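Local coordinates for protein dally-like, isoform A (Drosophila melanogaster, PDB 6XTZ) that is a glypican, probably a cell-surface proteoglycan, that binds Wnt and Hedgehog proteins and can shield the palmitoleate lipid of Wnt within its helical core, at residues Q72-M76 / Y456-W460; K83-K88 / Y203-T208; C258-Q262 / G508-S512. The protein carries 5 engineered substitutions. All coordinates share one frame; numbering follows the deposited sequence.

Overall arrangement
Three contacts sample the elongated, all-helical glypican core, and show how one long helix can organise distant parts of a chain. Helix 51-110 supplies one side of contacts 1 and 2, whose centres lie about 16 Å apart. Contact 2 sets it against helix 185-216, contact 1 against the turn leading into helix 459-467. Along the chain both segments of contact 2 fall between those of contact 1, whereas contacts 1 and 3 alternate. Contact 3 joins two loops, its centre about 19 Å from that of contact 1, where W460 packs on Q262, and about 31 Å from that of contact 2. Residues far apart in sequence are thereby knitted into one rod.

Contact 1 of 3, residues Q72-M76 / Y456-W460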
loop_
_atom_site.group_PDB
_atom_site.type_symbol
_atom_site.label_atom_id
_atom_site.label_comp_id
_atom_site.label_asym_id
_atom_site.label_seq_id
_atom_site.Cartn_x
_atom_site.Cartn_y
_atom_site.Cartn_z
ATOM N N GLN A 72 -0.057 -10.403 12.813
ATOM C CA GLN A 72 -0.724 -10.201 11.531
ATOM C C GLN A 72 -0.191 -8.967 10.815
ATOM O O GLN A 72 0.065 -9.004 9.606
ATOM C CB GLN A 72 -2.234 -10.087 11.740
ATOM C CG GLN A 72 -2.900 -11.375 12.191
ATOM C CD GLN A 72 -2.942 -12.419 11.095
ATOM O OE1 GLN A 72 -3.173 -12.101 9.928
ATOM N NE2 GLN A 72 -2.712 -13.674 11.463
ATOM N N ILE A 73 -0.014 -7.864 11.545
ATOM C CA ILE A 73 0.380 -6.609 10.915
ATOM C C ILE A 73 1.834 -6.667 10.458
ATOM O O ILE A 73 2.160 -6.275 9.332
ATOM C CB ILE A 73 0.134 -5.432 11.876
ATOM C CG1 ILE A 73 -1.364 -5.249 12.124
ATOM C CG2 ILE A 73 0.741 -4.160 11.322
ATOM C CD1 ILE A 73 -1.682 -4.230 13.203
ATOM N N SER A 74 2.729 -7.157 11.321
ATOM C CA SER A 74 4.146 -7.179 10.969
ATOM C C SER A 74 4.431 -8.139 9.819
ATOM O O SER A 74 5.342 -7.891 9.020
ATOM C CB SER A 74 4.990 -7.553 12.187
ATOM O OG SER A 74 4.748 -8.890 12.582
ATOM N N ARG A 75 3.674 -9.234 9.719
ATOM C CA ARG A 75 3.882 -10.174 8.624
ATOM C C ARG A 75 3.409 -9.588 7.298
ATOM O O ARG A 75 4.065 -9.768 6.265
ATOM C CB ARG A 75 3.171 -11.491 8.928
ATOM C CG ARG A 75 3.424 -12.599 7.922
ATOM C CD ARG A 75 3.474 -13.950 8.617
ATOM N NE ARG A 75 2.560 -14.006 9.756
ATOM C CZ ARG A 75 1.289 -14.385 9.679
ATOM N NH1 ARG A 75 0.771 -14.747 8.513
ATOM N NH2 ARG A 75 0.534 -14.402 10.768
ATOM N N MET A 76 2.276 -8.882 7.306
ATOM C CA MET A 76 1.840 -8.178 6.105
ATOM C C MET A 76 2.817 -7.069 5.743
ATOM O O MET A 76 3.190 -6.910 4.574
ATOM C CB MET A 76 0.437 -7.603 6.300
ATOM C CG MET A 76 -0.026 -6.743 5.135
ATOM S SD MET A 76 -1.492 -5.761 5.487
ATOM C CE MET A 76 -0.853 -4.612 6.702
ATOM N N TYR A 456 -4.618 -8.392 0.717
ATOM C CA TYR A 456 -4.613 -7.540 1.899
ATOM C C TYR A 456 -5.581 -6.367 1.797
ATOM O O TYR A 456 -5.486 -5.433 2.601
ATOM C CB TYR A 456 -3.202 -7.009 2.166
ATOM C CG TYR A 456 -2.191 -8.075 2.519
ATOM C CD1 TYR A 456 -2.381 -8.905 3.616
ATOM C CD2 TYR A 456 -1.038 -8.239 1.766
ATOM C CE1 TYR A 456 -1.453 -9.879 3.943
ATOM C CE2 TYR A 456 -0.108 -9.206 2.084
ATOM C CZ TYR A 456 -0.318 -10.023 3.172
ATOM O OH TYR A 456 0.613 -10.984 3.483
ATOM N N LYS A 457 -6.505 -6.393 0.833
ATOM C CA LYS A 457 -7.440 -5.285 0.666
ATOM C C LYS A 457 -8.321 -5.117 1.898
ATOM O O LYS A 457 -8.467 -4.009 2.426
ATOM C CB LYS A 457 -8.294 -5.509 -0.583
ATOM C CG LYS A 457 -9.308 -4.407 -0.864
ATOM C CD LYS A 457 -9.924 -4.577 -2.249
ATOM C CE LYS A 457 -10.952 -3.496 -2.548
ATOM N NZ LYS A 457 -12.147 -3.600 -1.670
ATOM N N LYS A 458 -8.916 -6.212 2.372
ATOM C CA LYS A 458 -9.789 -6.198 3.538
ATOM C C LYS A 458 -9.055 -6.592 4.815
ATOM O O LYS A 458 -9.678 -7.102 5.752
ATOM C CB LYS A 458 -10.984 -7.124 3.313
ATOM C CG LYS A 458 -11.811 -6.806 2.076
ATOM C CD LYS A 458 -12.665 -5.566 2.281
ATOM C CE LYS A 458 -13.647 -5.381 1.134
ATOM N NZ LYS A 458 -14.570 -4.238 1.373
ATOM N N PHE A 459 -7.740 -6.362 4.871
ATOM C CA PHE A 459 -6.945 -6.853 5.993
ATOM C C PHE A 459 -7.402 -6.248 7.314
ATOM O O PHE A 459 -7.540 -6.960 8.315
ATOM C CB PHE A 459 -5.461 -6.558 5.759
ATOM C CG PHE A 459 -4.599 -6.814 6.964
ATOM C CD1 PHE A 459 -4.136 -8.089 7.243
ATOM C CD2 PHE A 459 -4.258 -5.781 7.825
ATOM C CE1 PHE A 459 -3.348 -8.329 8.356
ATOM C CE2 PHE A 459 -3.475 -6.015 8.939
ATOM C CZ PHE A 459 -3.018 -7.290 9.204
ATOM N N TRP A 460 -7.643 -4.937 7.337
ATOM C CA TRP A 460 -7.919 -4.258 8.597
ATOM C C TRP A 460 -9.325 -4.551 9.109
ATOM O O TRP A 460 -9.516 -4.750 10.313
ATOM C CB TRP A 460 -7.694 -2.755 8.431
ATOM C CG TRP A 460 -6.275 -2.435 8.070
ATOM C CD1 TRP A 460 -5.784 -2.176 6.824
ATOM C CD2 TRP A 460 -5.157 -2.372 8.964
ATOM N NE1 TRP A 460 -4.431 -1.943 6.888
ATOM C CE2 TRP A 460 -4.022 -2.058 8.190
ATOM C CE3 TRP A 460 -5.007 -2.542 10.343
ATOM C CZ2 TRP A 460 -2.753 -1.911 8.749
ATOM C CZ3 TRP A 460 -3.747 -2.398 10.897
ATOM C CH2 TRP A 460 -2.637 -2.085 10.102
#
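M76 reaches out from helix 51-110 and slots between two aromatic rings, Y456 and F459, using a different part of its chain on each. Its CG sits over the middle of the Y456 ring, 3.5 Å from the centroid and only 8° off the normal, a close CH-pi contact. SD lies over a face of F459, 3.7 Å from that centroid and shifted toward the rim. With CG anti to the backbone N (chi1 174°), the chain runs straight out of the helix; it then bends at chi3 (67°), which brings CE over the same F459 face and within 3.9 Å of W460 CZ2. One turn earlier, I73 approaches F459 at its edge through CG1, and its CD1 reaches W460 CZ3 at 3.6 Å. F459 CZ comes up to the backbone of the helix, 3.6 Å from Q72 O.

A type I turn from Y456 to F459, closed by a weak bond, sets the spacing of those two rings, and F459 CD2 lies over a face of W460. Further out, W269 of helix 263-283 hydrogen-bonds to Y456 O; W269 and F265 each make an edge-to-face ring pair with W460, while I79 and L80 touch the Y456 side chain. An alanine in place of Y456 would probably strip the cover from M76 CG and leave the thioether chain freer to turn, held then mainly by F459. SD, over F459 and obliquely placed to Y456, makes Met-aromatic contacts with both, tying the long helix to the start of helix 459-467 in the buried core of the glypican fold.

Contact 2 of 3, residues K83-K88 / Y203-T208; sequences KATKFK and YGQALT
A84 and G204 mark the closest approach of two backbones that run nearly antiparallel, their CA atoms 5.3 Å apart. The local axes of helix 83-88 and helix 203-208 come within 8.9 Å, with 159° between their directions, so small residues at the meeting point matter. A84 CB points into the interface and touches L207 CD2 at 3.7 Å. Because G204 carries no side chain, the F87 ring can come directly against its backbone, F87 CE2 lying 3.6 Å from G204 N. F87 also offers a face to Y203, whose CD2 edge stands over it in a T-shaped pair, the planes 65° apart. Each of these two rings leaves its helix with CG anti to the backbone N, which brings them together across the gap. Y203 continues inward to helix 263-283 and to I449 of helix 441-455.

At the opposite flank the contact turns polar. K88 stretches across in an extended chain and gives a hydrogen bond from NZ to T208 OG1 at 2.9 Å. That hydroxyl in turn donates a hydrogen bond to G204 O, 3.1 Å away, tilted 26° from the carbonyl plane. T208 N reaches the same oxygen from the other face, so two donors of one residue grip it. K83, by contrast, sends its ammonium away to a salt bridge with D448. The result is a short chain of hydrogen bonds, ammonium to hydroxyl to carbonyl, in which the lysine charge is likely to polarise the threonine hydroxyl and strengthen its bond to G204 O.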
loop_
_atom_site.group_PDB
_atom_site.type_symbol
_atom_site.label_atom_id
_atom_site.label_comp_id
_atom_site.label_asym_id
_atom_site.label_seq_id
_atom_site.Cartn_x
_atom_site.Cartn_y
_atom_site.Cartn_z
ATOM N N LYS A 83 8.531 -7.288 -1.113
ATOM C CA LYS A 83 8.095 -7.300 -2.506
ATOM C C LYS A 83 8.344 -5.958 -3.178
ATOM O O LYS A 83 8.640 -5.908 -4.377
ATOM C CB LYS A 83 6.615 -7.672 -2.597
ATOM C CG LYS A 83 6.297 -9.093 -2.155
ATOM C CD LYS A 83 6.928 -10.125 -3.077
ATOM C CE LYS A 83 6.560 -11.533 -2.639
ATOM N NZ LYS A 83 7.128 -12.576 -3.537
ATOM N N ALA A 84 8.223 -4.860 -2.427
ATOM C CA ALA A 84 8.571 -3.553 -2.973
ATOM C C ALA A 84 10.062 -3.462 -3.265
ATOM O O ALA A 84 10.468 -2.869 -4.271
ATOM C CB ALA A 84 8.141 -2.449 -2.008
ATOM N N THR A 85 10.892 -4.048 -2.398
ATOM C CA THR A 85 12.332 -4.049 -2.638
ATOM C C THR A 85 12.692 -4.921 -3.835
ATOM O O THR A 85 13.563 -4.559 -4.636
ATOM C CB THR A 85 13.073 -4.522 -1.386
ATOM O OG1 THR A 85 12.849 -3.593 -0.319
ATOM C CG2 THR A 85 14.569 -4.629 -1.652
ATOM N N LYS A 86 12.035 -6.075 -3.971
ATOM C CA LYS A 86 12.270 -6.925 -5.132
ATOM C C LYS A 86 11.826 -6.231 -6.413
ATOM O O LYS A 86 12.482 -6.349 -7.453
ATOM C CB LYS A 86 11.541 -8.259 -4.960
ATOM C CG LYS A 86 11.754 -9.238 -6.106
ATOM C CD LYS A 86 10.970 -10.526 -5.893
ATOM C CE LYS A 86 11.183 -11.502 -7.043
ATOM N NZ LYS A 86 10.384 -12.749 -6.879
ATOM N N PHE A 87 10.718 -5.491 -6.350
ATOM C CA PHE A 87 10.230 -4.767 -7.519
ATOM C C PHE A 87 11.227 -3.705 -7.965
ATOM O O PHE A 87 11.540 -3.589 -9.156
ATOM C CB PHE A 87 8.871 -4.142 -7.206
ATOM C CG PHE A 87 8.374 -3.199 -8.262
ATOM C CD1 PHE A 87 7.738 -3.680 -9.395
ATOM C CD2 PHE A 87 8.532 -1.829 -8.116
ATOM C CE1 PHE A 87 7.274 -2.814 -10.365
ATOM C CE2 PHE A 87 8.070 -0.958 -9.085
ATOM C CZ PHE A 87 7.441 -1.451 -10.209
ATOM N N LYS A 88 11.736 -2.914 -7.016
ATOM C CA LYS A 88 12.689 -1.865 -7.364
ATOM C C LYS A 88 13.986 -2.450 -7.909
ATOM O O LYS A 88 14.531 -1.944 -8.897
ATOM C CB LYS A 88 12.972 -0.987 -6.147
ATOM C CG LYS A 88 11.759 -0.243 -5.620
ATOM C CD LYS A 88 12.101 0.489 -4.337
ATOM C CE LYS A 88 10.871 1.098 -3.695
ATOM N NZ LYS A 88 11.208 1.719 -2.386
ATOM N N TYR A 203 4.264 2.884 -8.288
ATOM C CA TYR A 203 3.798 1.562 -7.884
ATOM C C TYR A 203 4.663 0.999 -6.760
ATOM O O TYR A 203 4.150 0.539 -5.732
ATOM C CB TYR A 203 3.809 0.633 -9.097
ATOM C CG TYR A 203 3.085 -0.683 -8.923
ATOM C CD1 TYR A 203 1.699 -0.732 -8.851
ATOM C CD2 TYR A 203 3.786 -1.881 -8.871
ATOM C CE1 TYR A 203 1.035 -1.935 -8.710
ATOM C CE2 TYR A 203 3.131 -3.088 -8.729
ATOM C CZ TYR A 203 1.755 -3.109 -8.649
ATOM O OH TYR A 203 1.096 -4.308 -8.509
ATOM N N GLY A 204 5.986 1.038 -6.935
ATOM C CA GLY A 204 6.879 0.565 -5.892
ATOM C C GLY A 204 6.983 1.488 -4.699
ATOM O O GLY A 204 7.139 1.022 -3.566
ATOM N N GLN A 205 6.903 2.800 -4.923
ATOM C CA GLN A 205 7.013 3.734 -3.806
ATOM C C GLN A 205 5.773 3.688 -2.917
ATOM O O GLN A 205 5.882 3.725 -1.686
ATOM C CB GLN A 205 7.246 5.157 -4.316
ATOM C CG GLN A 205 8.606 5.369 -4.955
ATOM C CD GLN A 205 9.748 5.157 -3.985
ATOM O OE1 GLN A 205 9.620 5.419 -2.788
ATOM N NE2 GLN A 205 10.874 4.671 -4.495
ATOM N N ALA A 206 4.588 3.604 -3.527
ATOM C CA ALA A 206 3.362 3.500 -2.743
ATOM C C ALA A 206 3.317 2.193 -1.964
ATOM O O ALA A 206 2.826 2.156 -0.831
ATOM C CB ALA A 206 2.139 3.629 -3.653
ATOM N N LEU A 207 3.824 1.108 -2.555
ATOM C CA LEU A 207 3.862 -0.162 -1.840
ATOM C C LEU A 207 4.807 -0.089 -0.646
ATOM O O LEU A 207 4.533 -0.678 0.407
ATOM C CB LEU A 207 4.272 -1.289 -2.787
ATOM C CG LEU A 207 4.374 -2.684 -2.162
ATOM C CD1 LEU A 207 3.036 -3.116 -1.575
ATOM C CD2 LEU A 207 4.871 -3.698 -3.178
ATOM N N THR A 208 5.918 0.636 -0.787
ATOM C CA THR A 208 6.848 0.802 0.326
ATOM C C THR A 208 6.217 1.611 1.451
ATOM O O THR A 208 6.307 1.237 2.627
ATOM C CB THR A 208 8.138 1.472 -0.155
ATOM O OG1 THR A 208 8.839 0.592 -1.042
ATOM C CG2 THR A 208 9.037 1.813 1.027
#

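Contact 3 of 3, residues C258-Q262 / G508-S512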
loop_
_atom_site.group_PDB
_atom_site.type_symbol
_atom_site.label_atom_id
_atom_site.label_comp_id
_atom_site.label_asym_id
_atom_site.label_seq_id
_atom_site.Cartn_x
_atom_site.Cartn_y
_atom_site.Cartn_z
ATOM N N CYS A 258 -12.089 -2.288 20.241
ATOM C CA CYS A 258 -10.690 -2.252 20.652
ATOM C C CYS A 258 -9.802 -1.708 19.540
ATOM O O CYS A 258 -8.854 -0.958 19.801
ATOM C CB CYS A 258 -10.228 -3.650 21.067
ATOM S SG CYS A 258 -10.747 -4.164 22.722
ATOM N N LEU A 259 -10.100 -2.067 18.291
ATOM C CA LEU A 259 -9.315 -1.642 17.139
ATOM C C LEU A 259 -10.004 -0.535 16.347
ATOM O O LEU A 259 -9.749 -0.381 15.148
ATOM C CB LEU A 259 -9.021 -2.836 16.232
ATOM C CG LEU A 259 -8.448 -4.085 16.905
ATOM C CD1 LEU A 259 -8.180 -5.166 15.866
ATOM C CD2 LEU A 259 -7.181 -3.752 17.679
ATOM N N HIS A 260 -10.873 0.244 16.995
ATOM C CA HIS A 260 -11.627 1.265 16.275
ATOM C C HIS A 260 -10.751 2.418 15.807
ATOM O O HIS A 260 -11.151 3.149 14.896
ATOM C CB HIS A 260 -12.765 1.800 17.144
ATOM C CG HIS A 260 -13.718 2.687 16.404
ATOM N ND1 HIS A 260 -14.433 2.257 15.307
ATOM C CD2 HIS A 260 -14.065 3.981 16.595
ATOM C CE1 HIS A 260 -15.184 3.247 14.859
ATOM N NE2 HIS A 260 -14.979 4.304 15.622
ATOM N N TYR A 261 -9.568 2.595 16.399
ATOM C CA TYR A 261 -8.648 3.620 15.923
ATOM C C TYR A 261 -8.173 3.357 14.500
ATOM O O TYR A 261 -7.540 4.235 13.903
ATOM C CB TYR A 261 -7.446 3.731 16.865
ATOM C CG TYR A 261 -6.574 2.494 16.927
ATOM C CD1 TYR A 261 -6.849 1.469 17.824
ATOM C CD2 TYR A 261 -5.468 2.358 16.097
ATOM C CE1 TYR A 261 -6.051 0.338 17.885
ATOM C CE2 TYR A 261 -4.667 1.233 16.152
ATOM C CZ TYR A 261 -4.962 0.227 17.046
ATOM O OH TYR A 261 -4.163 -0.891 17.099
ATOM N N GLN A 262 -8.462 2.180 13.948
ATOM C CA GLN A 262 -8.096 1.818 12.588
ATOM C C GLN A 262 -9.231 2.036 11.595
ATOM O O GLN A 262 -9.140 1.558 10.460
ATOM C CB GLN A 262 -7.650 0.356 12.539
ATOM C CG GLN A 262 -6.499 0.020 13.464
ATOM C CD GLN A 262 -6.262 -1.473 13.574
ATOM O OE1 GLN A 262 -7.060 -2.277 13.095
ATOM N NE2 GLN A 262 -5.162 -1.852 14.209
ATOM N N GLY A 508 -18.924 5.358 25.098
ATOM C CA GLY A 508 -18.687 6.464 24.191
ATOM C C GLY A 508 -17.948 6.053 22.935
ATOM O O GLY A 508 -18.221 4.992 22.365
ATOM N N ASN A 509 -17.010 6.884 22.497
ATOM C CA ASN A 509 -16.208 6.573 21.320
ATOM C C ASN A 509 -15.102 5.594 21.696
ATOM O O ASN A 509 -14.232 5.941 22.502
ATOM C CB ASN A 509 -15.609 7.844 20.733
ATOM C CG ASN A 509 -14.794 7.585 19.479
ATOM O OD1 ASN A 509 -14.931 6.543 18.837
ATOM N ND2 ASN A 509 -13.940 8.536 19.123
ATOM N N PRO A 510 -15.093 4.378 21.142
ATOM C CA PRO A 510 -14.039 3.413 21.501
ATOM C C PRO A 510 -12.638 3.880 21.154
ATOM O O PRO A 510 -11.677 3.414 21.778
ATOM C CB PRO A 510 -14.418 2.159 20.700
ATOM C CG PRO A 510 -15.862 2.336 20.359
ATOM C CD PRO A 510 -16.070 3.809 20.200
ATOM N N ALA A 511 -12.486 4.779 20.186
ATOM C CA ALA A 511 -11.177 5.297 19.807
ATOM C C ALA A 511 -10.888 6.559 20.610
ATOM O O ALA A 511 -11.654 7.527 20.551
ATOM C CB ALA A 511 -11.124 5.583 18.308
ATOM N N SER A 512 -9.788 6.546 21.355
ATOM C CA SER A 512 -9.400 7.694 22.155
ATOM C C SER A 512 -8.632 8.705 21.309
ATOM O O SER A 512 -8.110 8.392 20.235
ATOM C CB SER A 512 -8.550 7.257 23.349
ATOM O OG SER A 512 -7.354 6.629 22.920
HETATM O O HOH W 1 -9.720 2.201 19.431
#
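H260 presses against A511 and P510 where two loops of the glypican core meet, each just ahead of a long helix: residues 258-262 lead into helix 263-283 and residues 508-512 into helix 513-538. Q262 and S512 occupy the N-cap positions of those helices, and S512 caps its own with its side chain. The contact is thus a junction of helix starts; C258, at the start of the first loop, is disulfide-bonded to C226.

H260 buries the largest area here. Its CG is anti to the backbone N (chi1 -171°), which swings the imidazole toward the other loop; CB then rests 3.9 Å from P510 CB, and CD2 lies 3.8 Å from A511 CB. The edge of the ring also meets N509 OD1, 3.5 Å from CD2, with the amide plane turned almost perpendicular to the imidazole. That same oxygen accepts a weak bond from A511 N, closing an Asx turn that helps to place P510 and A511. The neighbouring NE2 has its polar partner outside the two loops, being hydrogen-bonded to the backbone N of G501, and the rings of H500 and H263 meet the imidazole as well.

A511 has only a methyl group to offer, and it points toward residues 258-262, where CB reaches the backbone of Y261, 3.9 Å from its N. The A511 side chain also touches T516 of helix 513-538, and P510 O is hydrogen-bonded to N223. A water lies between the loops beside the A511 methyl and may link them, accepting a weak bond from Y261 N at 3.1 Å and lying 3.3 Å from P510 O.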